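Local coordinates for hypothetical sugar ABC-transporter sugar binding protein (Arthrobacter globiformis, PDB 7BVT) that binds cyclic alpha-maltosyl-1,6-maltose and probably delivers it to an ABC transporter for uptake, at residues A[42-47]-A[317-322]; A[50-53]-A[58-61]; A[84-89]-A[310-315]. One frame throughout, in Å; residues are numbered along the deposited sequence.

Interaction 1. Residues A[42-47]-A[317-322]; sequences DAFDAM and SWFLEP
Phe44 sends the edge of its ring toward the face of Phe319, and the two rings form an offset edge-to-face pair. Their planes stand at 75°, with the centroids 5.5 Å apart. The closest carbons are Phe44 CE1 and Phe319 CE1, 3.7 Å from one another, and the offset keeps Phe44 from pointing at the centre of the other ring. On both residues CG lies anti to the backbone N (chi1 -172° for Phe44), which swings each ring away from its own helix into the space between the two backbones. Flat, rigid phenyl groups suit this place because they bridge helices whose nearest CA atoms, those of Met47 and Phe319, are 7.9 Å apart.

Met47 comes in about at right angles to Phe319. Its CB lies at the ring edge, in plane, and its SD reaches Phe319 CE1 at 3.8 Å. The sulfur is 4.9 Å from the ring centroid, 58° off the ring normal: an oblique Met-aromatic contact, neither over the face nor beside the edge. A bent, polarisable thioether fits well between aromatic groups of different orientation. Its methyl end turns to the indole, where Met47 CE lies 4.0 Å from Trp318 CH2. The same corner of the indole also comes within 3.3 Å of the backbone oxygen Met47 O, approaching it obliquely.

The cluster extends further: Trp36 and His34 meet the ring of Phe44, whose side chain is about 14 Å from a bound glucose unit, while Trp328 turns edge-to-face with Phe319 and also touches Met47. The pairing of early helix 38-53 with helix 306-319, from far along the chain, is consistent with the type 2 periplasmic-binding-protein fold, whose lobes are built from separate parts of the chain.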
# COMPACT_ATOMS: atom_id res chain seq x y z
N ASP A 42 -3.33 -7.85 -18.94
CA ASP A 42 -2.63 -8.60 -20.01
C ASP A 42 -1.55 -9.50 -19.40
O ASP A 42 -1.40 -10.68 -19.83
CB ASP A 42 -1.94 -7.68 -21.03
CG ASP A 42 -2.90 -6.86 -21.85
OD1 ASP A 42 -4.10 -7.19 -21.88
OD2 ASP A 42 -2.41 -5.85 -22.41
N ALA A 43 -0.78 -8.99 -18.46
CA ALA A 43 0.30 -9.78 -17.81
C ALA A 43 -0.34 -10.98 -17.10
O ALA A 43 0.26 -12.08 -17.12
CB ALA A 43 1.06 -8.92 -16.83
N PHE A 44 -1.41 -10.74 -16.37
CA PHE A 44 -2.04 -11.80 -15.57
C PHE A 44 -2.62 -12.86 -16.50
O PHE A 44 -2.43 -14.03 -16.25
CB PHE A 44 -3.13 -11.26 -14.66
CG PHE A 44 -3.66 -12.30 -13.72
CD1 PHE A 44 -2.77 -12.90 -12.82
CD2 PHE A 44 -4.95 -12.77 -13.80
CE1 PHE A 44 -3.22 -13.86 -11.94
CE2 PHE A 44 -5.41 -13.71 -12.91
CZ PHE A 44 -4.54 -14.27 -11.97
N ASP A 45 -3.33 -12.44 -17.55
CA ASP A 45 -3.87 -13.40 -18.53
C ASP A 45 -2.74 -14.22 -19.14
O ASP A 45 -2.98 -15.41 -19.33
CB ASP A 45 -4.64 -12.67 -19.63
CG ASP A 45 -5.94 -12.04 -19.18
OD1 ASP A 45 -6.53 -12.46 -18.15
OD2 ASP A 45 -6.40 -11.15 -19.90
N ALA A 46 -1.57 -13.65 -19.43
CA ALA A 46 -0.45 -14.40 -20.04
C ALA A 46 0.05 -15.45 -19.04
O ALA A 46 0.34 -16.58 -19.44
CB ALA A 46 0.68 -13.48 -20.42
N MET A 47 0.08 -15.10 -17.76
CA MET A 47 0.53 -16.05 -16.70
C MET A 47 -0.49 -17.16 -16.53
O MET A 47 -0.07 -18.32 -16.29
CB MET A 47 0.73 -15.28 -15.41
CG MET A 47 1.63 -14.13 -15.76
SD MET A 47 2.68 -13.73 -14.47
CE MET A 47 3.61 -15.25 -14.59
N SER A 317 0.35 -21.21 -5.62
CA SER A 317 1.73 -21.68 -5.31
C SER A 317 2.62 -21.42 -6.53
O SER A 317 3.72 -20.92 -6.40
CB SER A 317 1.75 -23.15 -4.93
OG SER A 317 0.97 -23.39 -3.75
N TRP A 318 2.12 -21.74 -7.72
CA TRP A 318 2.93 -21.54 -8.95
C TRP A 318 3.18 -20.04 -9.17
O TRP A 318 4.31 -19.64 -9.49
CB TRP A 318 2.22 -22.22 -10.13
CG TRP A 318 2.91 -21.96 -11.43
CD1 TRP A 318 3.92 -22.70 -11.99
CD2 TRP A 318 2.62 -20.89 -12.35
NE1 TRP A 318 4.33 -22.11 -13.17
CE2 TRP A 318 3.52 -21.05 -13.43
CE3 TRP A 318 1.71 -19.81 -12.39
CZ2 TRP A 318 3.59 -20.14 -14.47
CZ3 TRP A 318 1.74 -18.95 -13.47
CH2 TRP A 318 2.63 -19.15 -14.52
N PHE A 319 2.13 -19.26 -9.01
CA PHE A 319 2.19 -17.79 -9.15
C PHE A 319 3.23 -17.21 -8.19
O PHE A 319 3.85 -16.20 -8.54
CB PHE A 319 0.81 -17.18 -8.92
CG PHE A 319 0.70 -15.83 -9.57
CD1 PHE A 319 0.55 -15.70 -10.95
CD2 PHE A 319 0.71 -14.68 -8.80
CE1 PHE A 319 0.40 -14.46 -11.53
CE2 PHE A 319 0.54 -13.44 -9.40
CZ PHE A 319 0.41 -13.33 -10.76
N LEU A 320 3.46 -17.85 -7.05
CA LEU A 320 4.36 -17.30 -5.99
C LEU A 320 5.76 -17.91 -6.06
O LEU A 320 6.58 -17.62 -5.18
CB LEU A 320 3.69 -17.54 -4.63
CG LEU A 320 2.51 -16.60 -4.37
CD1 LEU A 320 1.74 -17.00 -3.12
CD2 LEU A 320 2.94 -15.13 -4.29
N GLU A 321 6.07 -18.73 -7.07
CA GLU A 321 7.47 -19.21 -7.24
C GLU A 321 8.31 -18.03 -7.72
O GLU A 321 7.80 -17.14 -8.44
CB GLU A 321 7.52 -20.38 -8.22
CG GLU A 321 6.76 -21.59 -7.71
CD GLU A 321 6.73 -22.80 -8.61
OE1 GLU A 321 7.26 -22.71 -9.74
OE2 GLU A 321 6.18 -23.82 -8.18
N PRO A 322 9.62 -18.01 -7.37
CA PRO A 322 10.45 -16.85 -7.69
C PRO A 322 10.44 -16.46 -9.17
O PRO A 322 10.39 -15.26 -9.50
CB PRO A 322 11.86 -17.27 -7.23
CG PRO A 322 11.64 -18.38 -6.25
CD PRO A 322 10.31 -19.03 -6.55

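Interaction 2. Residues A[50-53]-A[58-61]; sequences TYNA and VRIS
Asn52 and Ile60 are joined by two hydrogen bonds that pair a side-chain amide with the backbone of a single residue. Ile60 N gives its hydrogen to Asn52 OD1 at 2.9 Å, almost perfectly straight (176°), arriving in the carbonyl plane on a lone pair. In return, Asn52 ND2 donates to Ile60 O, also at 2.9 Å and nearly straight (168°). This second bond lies in the amide plane of Asn52 and also meets a lone pair of the backbone carbonyl, so the twin grip fixes the rotation of the amide. Asparagine suits the place because one flat group offers a donor and an acceptor side by side, much as a neighbouring strand would.

Helix 38-53 and strand 58-64 are the last two elements of a beta-alpha-beta unit opened by strand 28-34; Arg59 and Ser61 make their backbone bonds to that parallel strand, and Asn52 takes up the intervening residue from the other side.

A water bridges the two backbones, 3.1 Å from Asn52 O and 2.6 Å from Val58 O, though how it shares its protons is uncertain. Outside the amide pair, Arg59 NH1 lies 3.6 Å from Asn52 ND2, a mere contact between two nitrogens.

Apolar packing is the work of Tyr51, whose CG, anti to the backbone N (chi1 176°), carries the ring toward the strand. Tyr51 CE2 touches Ile60 CG1 obliquely at 3.7 Å, whereas Val58 CG1 sits at the ring edge. Val58 and Ile60 both point toward the helix, and their branched side chains pack against the flat ring of Tyr51. Beyond them, Tyr51 OH passes 3.3 Å from Val58 CB, and its polar partner is Asp314 of helix 306-319, to which it is hydrogen-bonded.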
# COMPACT_ATOMS: atom_id res chain seq x y z
N THR A 50 0.10 -19.49 -19.37
CA THR A 50 1.33 -20.23 -19.08
C THR A 50 0.97 -21.37 -18.13
O THR A 50 1.33 -22.54 -18.41
CB THR A 50 2.44 -19.32 -18.59
OG1 THR A 50 2.77 -18.41 -19.65
CG2 THR A 50 3.68 -20.08 -18.20
N TYR A 51 0.34 -21.07 -16.99
CA TYR A 51 -0.05 -22.14 -16.03
C TYR A 51 -0.95 -23.19 -16.68
O TYR A 51 -0.70 -24.39 -16.45
CB TYR A 51 -0.71 -21.49 -14.81
CG TYR A 51 -1.23 -22.48 -13.81
CD1 TYR A 51 -0.37 -23.08 -12.92
CD2 TYR A 51 -2.57 -22.84 -13.80
CE1 TYR A 51 -0.86 -23.96 -11.96
CE2 TYR A 51 -3.04 -23.74 -12.86
CZ TYR A 51 -2.19 -24.29 -11.93
OH TYR A 51 -2.72 -25.17 -11.00
N ASN A 52 -1.98 -22.74 -17.38
CA ASN A 52 -2.98 -23.63 -18.04
C ASN A 52 -2.25 -24.55 -19.02
O ASN A 52 -2.63 -25.71 -19.10
CB ASN A 52 -4.07 -22.81 -18.71
CG ASN A 52 -5.11 -22.40 -17.69
OD1 ASN A 52 -5.14 -22.93 -16.57
ND2 ASN A 52 -5.98 -21.47 -18.07
N ALA A 53 -1.21 -24.07 -19.68
CA ALA A 53 -0.59 -24.90 -20.74
C ALA A 53 0.49 -25.80 -20.14
O ALA A 53 0.94 -26.73 -20.83
CB ALA A 53 -0.11 -24.00 -21.84
N VAL A 58 -5.42 -28.69 -13.41
CA VAL A 58 -6.19 -27.47 -13.04
C VAL A 58 -6.31 -26.61 -14.29
O VAL A 58 -5.31 -26.43 -14.99
CB VAL A 58 -5.48 -26.72 -11.91
CG1 VAL A 58 -6.26 -25.49 -11.47
CG2 VAL A 58 -5.22 -27.62 -10.73
N ARG A 59 -7.50 -26.02 -14.50
CA ARG A 59 -7.71 -24.99 -15.53
C ARG A 59 -8.26 -23.75 -14.83
O ARG A 59 -9.34 -23.85 -14.17
CB ARG A 59 -8.68 -25.44 -16.63
CG ARG A 59 -9.11 -24.33 -17.57
CD ARG A 59 -9.75 -24.82 -18.88
NE ARG A 59 -9.87 -23.71 -19.85
CZ ARG A 59 -8.85 -23.18 -20.55
NH1 ARG A 59 -7.62 -23.63 -20.42
NH2 ARG A 59 -9.08 -22.18 -21.39
N ILE A 60 -7.51 -22.65 -14.95
CA ILE A 60 -7.85 -21.34 -14.36
C ILE A 60 -8.67 -20.57 -15.40
O ILE A 60 -8.20 -20.44 -16.56
CB ILE A 60 -6.60 -20.54 -13.96
CG1 ILE A 60 -5.81 -21.22 -12.83
CG2 ILE A 60 -7.00 -19.09 -13.63
CD1 ILE A 60 -6.49 -21.21 -11.48
N SER A 61 -9.81 -20.08 -14.97
CA SER A 61 -10.67 -19.15 -15.73
C SER A 61 -10.70 -17.84 -14.95
O SER A 61 -11.38 -17.80 -13.95
CB SER A 61 -12.06 -19.67 -15.94
OG SER A 61 -12.00 -20.81 -16.75
O HOH W 1 -5.03 -26.86 -17.58

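Interaction 3. Residues A[84-89]-A[310-315]; sequences PDIAIG and DAAADF
The helical turn that presses Ala312 against Ile86 is closed by the amide Asp314 N, which donates to Asp310 O at 3.0 Å and, more weakly, to Ala311 O at 3.2 Å. With its polar backbone thus occupied in the helix, the turn meets the strand through apolar groups. Ile86 is the side chain that does the touching. Its CG1 rests 3.8 Å from Ala312 CB; the methyl of alanine is small, and the helix comes close to the strand here.

Beyond that methyl, the outer end of the isoleucine reaches both Ala312 O and the rim of Phe315. CD1 is anti to CA about the CB-CG1 bond (chi2 168°), which stretches the chain out and leaves Ile86 CD1 3.7 Å from Ala312 O, a plain van der Waals approach.

Strand 86-90 runs inside the mixed sheet of this alpha/beta lobe, parallel to strand 28-34 and antiparallel to strand 292-301, and helix 306-319 covers the face from which Ile86 projects. A beta-branched residue suits such a strand, since it keeps extended backbone angles and still offers a broad apolar surface to the covering helix.

One turn further on, Phe315 receives the same methyl at its rim: Ile86 CD1 is near the ring plane, 4.0 Å from Phe315 CD2. The phenyl also touches Phe44 and Val48 of helix 38-53, so it fills the junction between two helices and the sheet. Just before the strand, Asp85 OD2 accepts a hydrogen bond from Thr31 N of strand 28-34.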
# COMPACT_ATOMS: atom_id res chain seq x y z
N PRO A 84 -16.58 -17.12 -6.44
CA PRO A 84 -15.48 -17.61 -7.25
C PRO A 84 -14.63 -18.51 -6.35
O PRO A 84 -14.84 -18.54 -5.18
CB PRO A 84 -14.70 -16.36 -7.66
CG PRO A 84 -14.92 -15.48 -6.50
CD PRO A 84 -16.34 -15.71 -6.02
N ASP A 85 -13.73 -19.22 -6.94
CA ASP A 85 -12.80 -20.07 -6.16
C ASP A 85 -11.70 -19.19 -5.57
O ASP A 85 -11.36 -19.38 -4.42
CB ASP A 85 -12.20 -21.16 -7.01
CG ASP A 85 -13.31 -22.06 -7.52
OD1 ASP A 85 -14.12 -22.51 -6.65
OD2 ASP A 85 -13.36 -22.24 -8.76
N ILE A 86 -11.18 -18.27 -6.36
CA ILE A 86 -10.15 -17.27 -5.94
C ILE A 86 -10.72 -15.86 -6.15
O ILE A 86 -11.15 -15.50 -7.28
CB ILE A 86 -8.80 -17.47 -6.66
CG1 ILE A 86 -8.20 -18.86 -6.42
CG2 ILE A 86 -7.82 -16.39 -6.32
CD1 ILE A 86 -7.03 -19.19 -7.33
N ALA A 87 -10.61 -15.01 -5.14
CA ALA A 87 -10.77 -13.55 -5.32
C ALA A 87 -9.42 -12.86 -5.13
O ALA A 87 -8.70 -13.19 -4.19
CB ALA A 87 -11.75 -13.01 -4.31
N ILE A 88 -9.10 -11.91 -5.97
CA ILE A 88 -7.88 -11.09 -5.79
C ILE A 88 -8.36 -9.66 -5.53
O ILE A 88 -8.92 -9.03 -6.44
CB ILE A 88 -6.92 -11.22 -6.99
CG1 ILE A 88 -6.54 -12.69 -7.22
CG2 ILE A 88 -5.69 -10.33 -6.84
CD1 ILE A 88 -5.60 -12.92 -8.36
N GLY A 89 -8.12 -9.17 -4.32
CA GLY A 89 -8.67 -7.90 -3.84
C GLY A 89 -7.61 -6.98 -3.29
O GLY A 89 -6.48 -7.39 -3.12
N ASP A 310 -7.29 -27.20 -2.75
CA ASP A 310 -5.90 -27.55 -3.15
C ASP A 310 -5.68 -27.22 -4.64
O ASP A 310 -4.57 -26.81 -4.95
CB ASP A 310 -5.57 -29.01 -2.84
CG ASP A 310 -5.37 -29.32 -1.36
OD1 ASP A 310 -5.15 -28.38 -0.53
OD2 ASP A 310 -5.48 -30.51 -1.05
N ALA A 311 -6.67 -27.31 -5.52
CA ALA A 311 -6.51 -26.92 -6.95
C ALA A 311 -6.22 -25.42 -7.05
O ALA A 311 -5.29 -24.98 -7.78
CB ALA A 311 -7.75 -27.27 -7.74
N ALA A 312 -6.99 -24.63 -6.33
CA ALA A 312 -6.84 -23.16 -6.34
C ALA A 312 -5.46 -22.83 -5.80
O ALA A 312 -4.74 -21.97 -6.35
CB ALA A 312 -7.92 -22.54 -5.49
N ALA A 313 -5.11 -23.43 -4.66
CA ALA A 313 -3.81 -23.12 -4.01
C ALA A 313 -2.64 -23.59 -4.90
O ALA A 313 -1.56 -23.03 -4.82
CB ALA A 313 -3.76 -23.76 -2.63
N ASP A 314 -2.84 -24.56 -5.78
CA ASP A 314 -1.78 -25.03 -6.70
C ASP A 314 -1.43 -23.88 -7.66
O ASP A 314 -0.24 -23.64 -7.89
CB ASP A 314 -2.16 -26.28 -7.50
CG ASP A 314 -1.02 -26.81 -8.33
OD1 ASP A 314 -0.10 -27.43 -7.71
OD2 ASP A 314 -1.00 -26.57 -9.58
N PHE A 315 -2.44 -23.21 -8.19
CA PHE A 315 -2.21 -22.04 -9.06
C PHE A 315 -1.49 -20.91 -8.28
O PHE A 315 -0.47 -20.38 -8.76
CB PHE A 315 -3.50 -21.54 -9.67
CG PHE A 315 -3.32 -20.23 -10.38
CD1 PHE A 315 -2.49 -20.12 -11.49
CD2 PHE A 315 -3.90 -19.09 -9.86
CE1 PHE A 315 -2.27 -18.90 -12.08
CE2 PHE A 315 -3.69 -17.87 -10.46
CZ PHE A 315 -2.90 -17.78 -11.59

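All three interactions lie in one lobe, on the same side of the chain's centre. The centres of interactions 1 and 2 are about 10 Å apart, and that of interaction 3 lies about 12 Å from each. Interactions 1 and 2 share helix 38-53; interactions 1 and 3 share helix 306-319; interactions 2 and 3 reach the same sheet. Along the chain, interaction 2 closes before interaction 3 opens, and both are nested inside the long loop closed by interaction 1. Phe44 packs on Phe315 and Ile60 on the same ring, making one continuous core. A late helix therefore completes a lobe begun by the first strands, consistent with the discontinuous lobes of periplasmic binding proteins.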